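PDB 5FJZ: coatomer subunit delta from Saccharomyces cerevisiae, which forms part of the coatomer coat of Golgi-derived vesicles, probably serving retrograde Golgi-to-ER transport, and here contributes its mu-homology domain, which binds tryptophan-based motifs of Dsl1. Local coordinates for residues Tyr144-Thr158 against Ser191-Leu205. Residues are numbered along the deposited sequence; the frame is centred on the assembly and turned at random.
Sequences YESVLETELADVIFT and SIKISKIAANDAGAL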
loop_
_atom_site.group_PDB
_atom_site.type_symbol
_atom_site.label_atom_id
_atom_site.label_comp_id
_atom_site.label_asym_id
_atom_site.label_seq_id
_atom_site.Cartn_x
_atom_site.Cartn_y
_atom_site.Cartn_z
ATOM N N TYR A 144 7.067 31.551 2.546
ATOM C CA TYR A 144 5.750 31.123 2.121
ATOM C C TYR A 144 4.858 32.317 1.792
ATOM O O TYR A 144 4.993 33.418 2.370
ATOM C CB TYR A 144 5.131 30.268 3.203
ATOM C CG TYR A 144 5.108 30.854 4.611
ATOM C CD1 TYR A 144 4.102 31.724 5.020
ATOM C CD2 TYR A 144 6.046 30.466 5.539
ATOM C CE1 TYR A 144 4.110 32.293 6.299
ATOM C CE2 TYR A 144 6.027 30.969 6.829
ATOM C CZ TYR A 144 5.087 31.906 7.196
ATOM O OH TYR A 144 5.090 32.429 8.501
ATOM N N GLU A 145 3.924 32.109 0.861
ATOM C CA GLU A 145 2.907 33.057 0.542
ATOM C C GLU A 145 1.578 32.342 0.321
ATOM O O GLU A 145 1.505 31.401 -0.486
ATOM C CB GLU A 145 3.249 33.861 -0.730
ATOM C CG GLU A 145 2.157 34.887 -0.993
ATOM C CD GLU A 145 2.559 36.045 -1.862
ATOM O OE1 GLU A 145 3.299 35.817 -2.842
ATOM O OE2 GLU A 145 2.102 37.185 -1.537
ATOM N N SER A 146 0.579 32.733 1.086
ATOM C CA SER A 146 -0.771 32.240 0.983
ATOM C C SER A 146 -1.567 33.044 0.007
ATOM O O SER A 146 -1.525 34.281 0.040
ATOM C CB SER A 146 -1.460 32.326 2.312
ATOM O OG SER A 146 -2.844 31.932 2.235
ATOM N N VAL A 147 -2.333 32.360 -0.829
ATOM C CA VAL A 147 -3.386 33.017 -1.595
ATOM C C VAL A 147 -4.808 32.702 -1.100
ATOM O O VAL A 147 -5.787 33.003 -1.721
ATOM C CB VAL A 147 -3.207 32.735 -3.100
ATOM C CG1 VAL A 147 -1.810 33.154 -3.563
ATOM C CG2 VAL A 147 -3.481 31.295 -3.438
ATOM N N LEU A 148 -4.926 32.120 0.075
ATOM C CA LEU A 148 -6.219 31.851 0.611
ATOM C C LEU A 148 -6.854 33.089 1.244
ATOM O O LEU A 148 -6.144 33.982 1.727
ATOM C CB LEU A 148 -6.114 30.770 1.690
ATOM C CG LEU A 148 -5.740 29.408 1.135
ATOM C CD1 LEU A 148 -5.559 28.466 2.302
ATOM C CD2 LEU A 148 -6.829 28.883 0.232
ATOM N N GLU A 149 -8.181 33.097 1.273
ATOM C CA GLU A 149 -8.978 34.180 1.919
ATOM C C GLU A 149 -9.180 33.943 3.376
ATOM O O GLU A 149 -9.763 34.784 4.063
ATOM C CB GLU A 149 -10.369 34.290 1.272
ATOM C CG GLU A 149 -10.403 34.566 -0.201
ATOM C CD GLU A 149 -10.484 36.047 -0.546
ATOM O OE1 GLU A 149 -9.699 36.875 -0.059
ATOM O OE2 GLU A 149 -11.406 36.399 -1.326
ATOM N N THR A 150 -8.748 32.791 3.866
ATOM C CA THR A 150 -8.877 32.515 5.295
ATOM C C THR A 150 -7.518 32.123 5.805
ATOM O O THR A 150 -6.620 31.829 5.020
ATOM C CB THR A 150 -9.914 31.406 5.594
ATOM O OG1 THR A 150 -9.484 30.190 4.983
ATOM C CG2 THR A 150 -11.309 31.777 5.049
ATOM N N GLU A 151 -7.357 32.194 7.117
ATOM C CA GLU A 151 -6.090 31.898 7.768
ATOM C C GLU A 151 -5.842 30.380 7.703
ATOM O O GLU A 151 -6.799 29.581 7.677
ATOM C CB GLU A 151 -6.084 32.423 9.208
ATOM C CG GLU A 151 -7.051 31.756 10.200
ATOM C CD GLU A 151 -6.573 31.871 11.647
ATOM O OE1 GLU A 151 -5.997 32.940 12.004
ATOM O OE2 GLU A 151 -6.715 30.862 12.407
ATOM N N LEU A 152 -4.569 29.978 7.639
ATOM C CA LEU A 152 -4.202 28.603 7.926
ATOM C C LEU A 152 -3.632 28.560 9.343
ATOM O O LEU A 152 -2.727 29.361 9.685
ATOM C CB LEU A 152 -3.158 28.102 6.960
ATOM C CG LEU A 152 -3.564 27.869 5.526
ATOM C CD1 LEU A 152 -2.358 27.531 4.710
ATOM C CD2 LEU A 152 -4.588 26.747 5.453
ATOM N N ALA A 153 -4.169 27.667 10.166
ATOM C CA ALA A 153 -3.722 27.546 11.545
ATOM C C ALA A 153 -2.882 26.298 11.702
ATOM O O ALA A 153 -3.105 25.309 10.968
ATOM C CB ALA A 153 -4.908 27.486 12.475
ATOM N N ASP A 154 -1.899 26.339 12.584
ATOM C CA ASP A 154 -1.089 25.143 12.913
ATOM C C ASP A 154 -0.521 24.455 11.701
ATOM O O ASP A 154 -0.666 23.216 11.508
ATOM C CB ASP A 154 -1.948 24.145 13.761
ATOM C CG ASP A 154 -2.355 24.731 15.125
ATOM O OD1 ASP A 154 -1.674 25.632 15.638
ATOM O OD2 ASP A 154 -3.356 24.280 15.699
ATOM N N VAL A 155 0.233 25.194 10.907
ATOM C CA VAL A 155 0.966 24.685 9.734
ATOM C C VAL A 155 2.334 24.112 10.161
ATOM O O VAL A 155 3.058 24.706 10.949
ATOM C CB VAL A 155 1.178 25.815 8.767
ATOM C CG1 VAL A 155 1.922 25.396 7.494
ATOM C CG2 VAL A 155 -0.155 26.464 8.431
ATOM N N ILE A 156 2.634 22.927 9.692
ATOM C CA ILE A 156 3.774 22.162 10.121
ATOM C C ILE A 156 4.752 21.951 8.985
ATOM O O ILE A 156 4.407 21.460 7.878
ATOM C CB ILE A 156 3.341 20.843 10.762
ATOM C CG1 ILE A 156 2.506 21.194 12.006
ATOM C CG2 ILE A 156 4.567 20.074 11.214
ATOM C CD1 ILE A 156 1.921 20.000 12.713
ATOM N N PHE A 157 5.984 22.378 9.222
ATOM C CA PHE A 157 7.099 22.098 8.298
ATOM C C PHE A 157 8.004 20.989 8.815
ATOM O O PHE A 157 8.395 21.011 10.010
ATOM C CB PHE A 157 7.926 23.398 8.104
ATOM C CG PHE A 157 7.108 24.548 7.606
ATOM C CD1 PHE A 157 6.386 25.339 8.531
ATOM C CD2 PHE A 157 7.097 24.878 6.292
ATOM C CE1 PHE A 157 5.577 26.377 8.075
ATOM C CE2 PHE A 157 6.310 25.902 5.811
ATOM C CZ PHE A 157 5.583 26.677 6.724
ATOM N N THR A 158 8.296 20.021 7.977
ATOM C CA THR A 158 9.102 18.847 8.384
ATOM C C THR A 158 10.372 18.801 7.548
ATOM O O THR A 158 10.355 18.873 6.347
ATOM C CB THR A 158 8.298 17.509 8.335
ATOM O OG1 THR A 158 7.221 17.713 9.234
ATOM C CG2 THR A 158 9.183 16.344 8.775
ATOM N N SER A 191 9.976 18.383 13.040
ATOM C CA SER A 191 8.794 19.132 12.663
ATOM C C SER A 191 8.673 20.414 13.478
ATOM O O SER A 191 8.784 20.411 14.724
ATOM C CB SER A 191 7.503 18.346 12.817
ATOM O OG SER A 191 7.491 17.254 11.890
ATOM N N ILE A 192 8.387 21.491 12.773
ATOM C CA ILE A 192 8.225 22.846 13.359
ATOM C C ILE A 192 6.881 23.362 12.987
ATOM O O ILE A 192 6.513 23.414 11.808
ATOM C CB ILE A 192 9.314 23.881 12.865
ATOM C CG1 ILE A 192 10.685 23.356 13.199
ATOM C CG2 ILE A 192 8.981 25.240 13.524
ATOM C CD1 ILE A 192 11.840 24.048 12.434
ATOM N N LYS A 193 6.135 23.813 13.971
ATOM C CA LYS A 193 4.837 24.320 13.741
ATOM C C LYS A 193 4.801 25.777 13.850
ATOM O O LYS A 193 5.350 26.341 14.789
ATOM C CB LYS A 193 3.900 23.780 14.797
ATOM C CG LYS A 193 2.466 24.279 14.771
ATOM C CD LYS A 193 1.479 23.271 15.409
ATOM C CE LYS A 193 0.966 23.726 16.744
ATOM N NZ LYS A 193 2.004 23.989 17.750
ATOM N N ILE A 194 4.038 26.389 12.972
ATOM C CA ILE A 194 3.714 27.790 13.057
ATOM C C ILE A 194 2.233 27.939 13.393
ATOM O O ILE A 194 1.373 27.224 12.849
ATOM C CB ILE A 194 4.142 28.505 11.748
ATOM C CG1 ILE A 194 5.438 29.230 12.048
ATOM C CG2 ILE A 194 3.165 29.542 11.242
ATOM C CD1 ILE A 194 6.228 29.429 10.787
ATOM N N SER A 195 1.923 28.860 14.282
ATOM C CA SER A 195 0.549 29.029 14.761
ATOM C C SER A 195 -0.456 29.455 13.728
ATOM O O SER A 195 -1.552 28.903 13.668
ATOM C CB SER A 195 0.533 30.037 15.925
ATOM O OG SER A 195 -0.299 29.543 16.941
ATOM N N LYS A 196 -0.074 30.411 12.870
ATOM C CA LYS A 196 -0.936 30.937 11.839
ATOM C C LYS A 196 -0.181 31.403 10.604
ATOM O O LYS A 196 0.919 31.976 10.721
ATOM C CB LYS A 196 -1.664 32.214 12.333
ATOM C CG LYS A 196 -2.651 32.000 13.480
ATOM C CD LYS A 196 -3.128 33.351 14.004
ATOM C CE LYS A 196 -3.541 33.299 15.472
ATOM N NZ LYS A 196 -4.852 32.613 15.666
ATOM N N ILE A 197 -0.835 31.269 9.481
ATOM C CA ILE A 197 -0.522 31.970 8.229
ATOM C C ILE A 197 -1.770 32.741 7.830
ATOM O O ILE A 197 -2.761 32.154 7.383
ATOM C CB ILE A 197 -0.075 31.088 7.053
ATOM C CG1 ILE A 197 1.158 30.302 7.459
ATOM C CG2 ILE A 197 0.285 31.943 5.809
ATOM C CD1 ILE A 197 1.666 29.336 6.368
ATOM N N ALA A 198 -1.709 34.070 8.003
ATOM C CA ALA A 198 -2.828 34.938 7.722
ATOM C C ALA A 198 -3.259 34.888 6.239
ATOM O O ALA A 198 -2.454 34.580 5.339
ATOM C CB ALA A 198 -2.469 36.382 8.106
ATOM N N ALA A 199 -4.551 35.114 6.007
ATOM C CA ALA A 199 -5.072 35.193 4.640
ATOM C C ALA A 199 -4.230 36.125 3.808
ATOM O O ALA A 199 -3.873 37.232 4.254
ATOM C CB ALA A 199 -6.524 35.660 4.670
ATOM N N ASN A 200 -3.887 35.676 2.615
ATOM C CA ASN A 200 -3.166 36.479 1.628
ATOM C C ASN A 200 -1.773 36.983 2.022
ATOM O O ASN A 200 -1.192 37.825 1.375
ATOM C CB ASN A 200 -4.061 37.593 1.111
ATOM C CG ASN A 200 -5.148 37.067 0.193
ATOM O OD1 ASN A 200 -6.332 37.173 0.488
ATOM N ND2 ASN A 200 -4.745 36.470 -0.906
ATOM N N ASP A 201 -1.215 36.426 3.086
ATOM C CA ASP A 201 0.015 36.963 3.628
ATOM C C ASP A 201 1.213 36.216 3.069
ATOM O O ASP A 201 1.116 35.026 2.787
ATOM C CB ASP A 201 -0.014 36.887 5.189
ATOM C CG ASP A 201 0.606 38.169 5.876
ATOM O OD1 ASP A 201 0.470 39.315 5.345
ATOM O OD2 ASP A 201 1.202 38.006 6.972
ATOM N N ALA A 202 2.350 36.902 3.054
ATOM C CA ALA A 202 3.637 36.345 2.827
ATOM C C ALA A 202 4.489 36.455 4.106
ATOM O O ALA A 202 4.474 37.457 4.837
ATOM C CB ALA A 202 4.312 36.985 1.694
ATOM N N GLY A 203 5.148 35.387 4.432
ATOM C CA GLY A 203 5.917 35.310 5.665
ATOM C C GLY A 203 7.052 34.369 5.526
ATOM O O GLY A 203 7.334 33.839 4.443
ATOM N N ALA A 204 7.690 34.072 6.655
ATOM C CA ALA A 204 8.900 33.265 6.639
ATOM C C ALA A 204 9.084 32.555 7.928
ATOM O O ALA A 204 8.716 33.083 9.046
ATOM C CB ALA A 204 10.112 34.164 6.391
ATOM N N LEU A 205 9.710 31.411 7.823
ATOM C CA LEU A 205 10.210 30.684 9.018
ATOM C C LEU A 205 11.700 30.490 8.880
ATOM O O LEU A 205 12.178 29.872 7.910
ATOM C CB LEU A 205 9.500 29.308 9.106
ATOM C CG LEU A 205 10.002 28.333 10.157
ATOM C CD1 LEU A 205 9.801 28.869 11.556
ATOM C CD2 LEU A 205 9.289 26.953 10.098
HETATM O O HOH W 1 2.820 33.492 9.324
HETATM O O HOH W 2 0.782 38.863 0.258
HETATM O O HOH W 3 -3.674 31.715 4.817
HETATM O O HOH W 4 0.339 26.791 17.308
#
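Between I197 and the backbone of G203 lies the flat ring of Y144, the centre of the packed side of this contact. CD1 of I197 sits over one ring face, 3.7 Å from Y144 CD1; over the opposite face the CA of G203 makes a CH-pi contact, 4.0 Å from the centroid, and its carbonyl C lies over the ring centre. Glycine suits that place because a CB there would collide with the ring. With CG set between the backbone N and carbonyl carbon (chi1 52°), the ring of Y144 lies back across the neighbouring strand, and a water links its OH to the carbonyl O of K196. Replacing Y144 by an alanine would probably leave I197 and G203 facing a gap and that water without its hydroxyl partner. The branched I197 also reaches V155, its CD1 4.0 Å from V155 CG2, and beyond it F157 packs on CD1 of I194 and CD2 of L205, apolar groups fitting a buried face. Two buried hydroxyls, OG1 of T158 and OG of S191, satisfy each other at 2.7 Å.

The solvent side is looser. E151 OE1 and K196 NZ form only a long salt bridge of 3.9 Å, and K193 lies alongside D154 but turns its amine to E180. Polar and charged groups suit this exposed edge, where water can serve them: one water joins E145 OE2 to N200 O, another D154 OD1 to S195 OG.

Antiparallel ladders run beneath these side chains, with a G1 bulge where D154 and V155 both face I194. Both segments pass between two sheets of the mu-homology domain, by loops and corners at D154 and S195: 137-146 pairs with 202-210 in one, 155-159 with 190-194 in the other, and the short pair 152-153/196-197 lies between, while L123 of strand 123-131 and V222 of strand 220-229 pack against the apolar cluster.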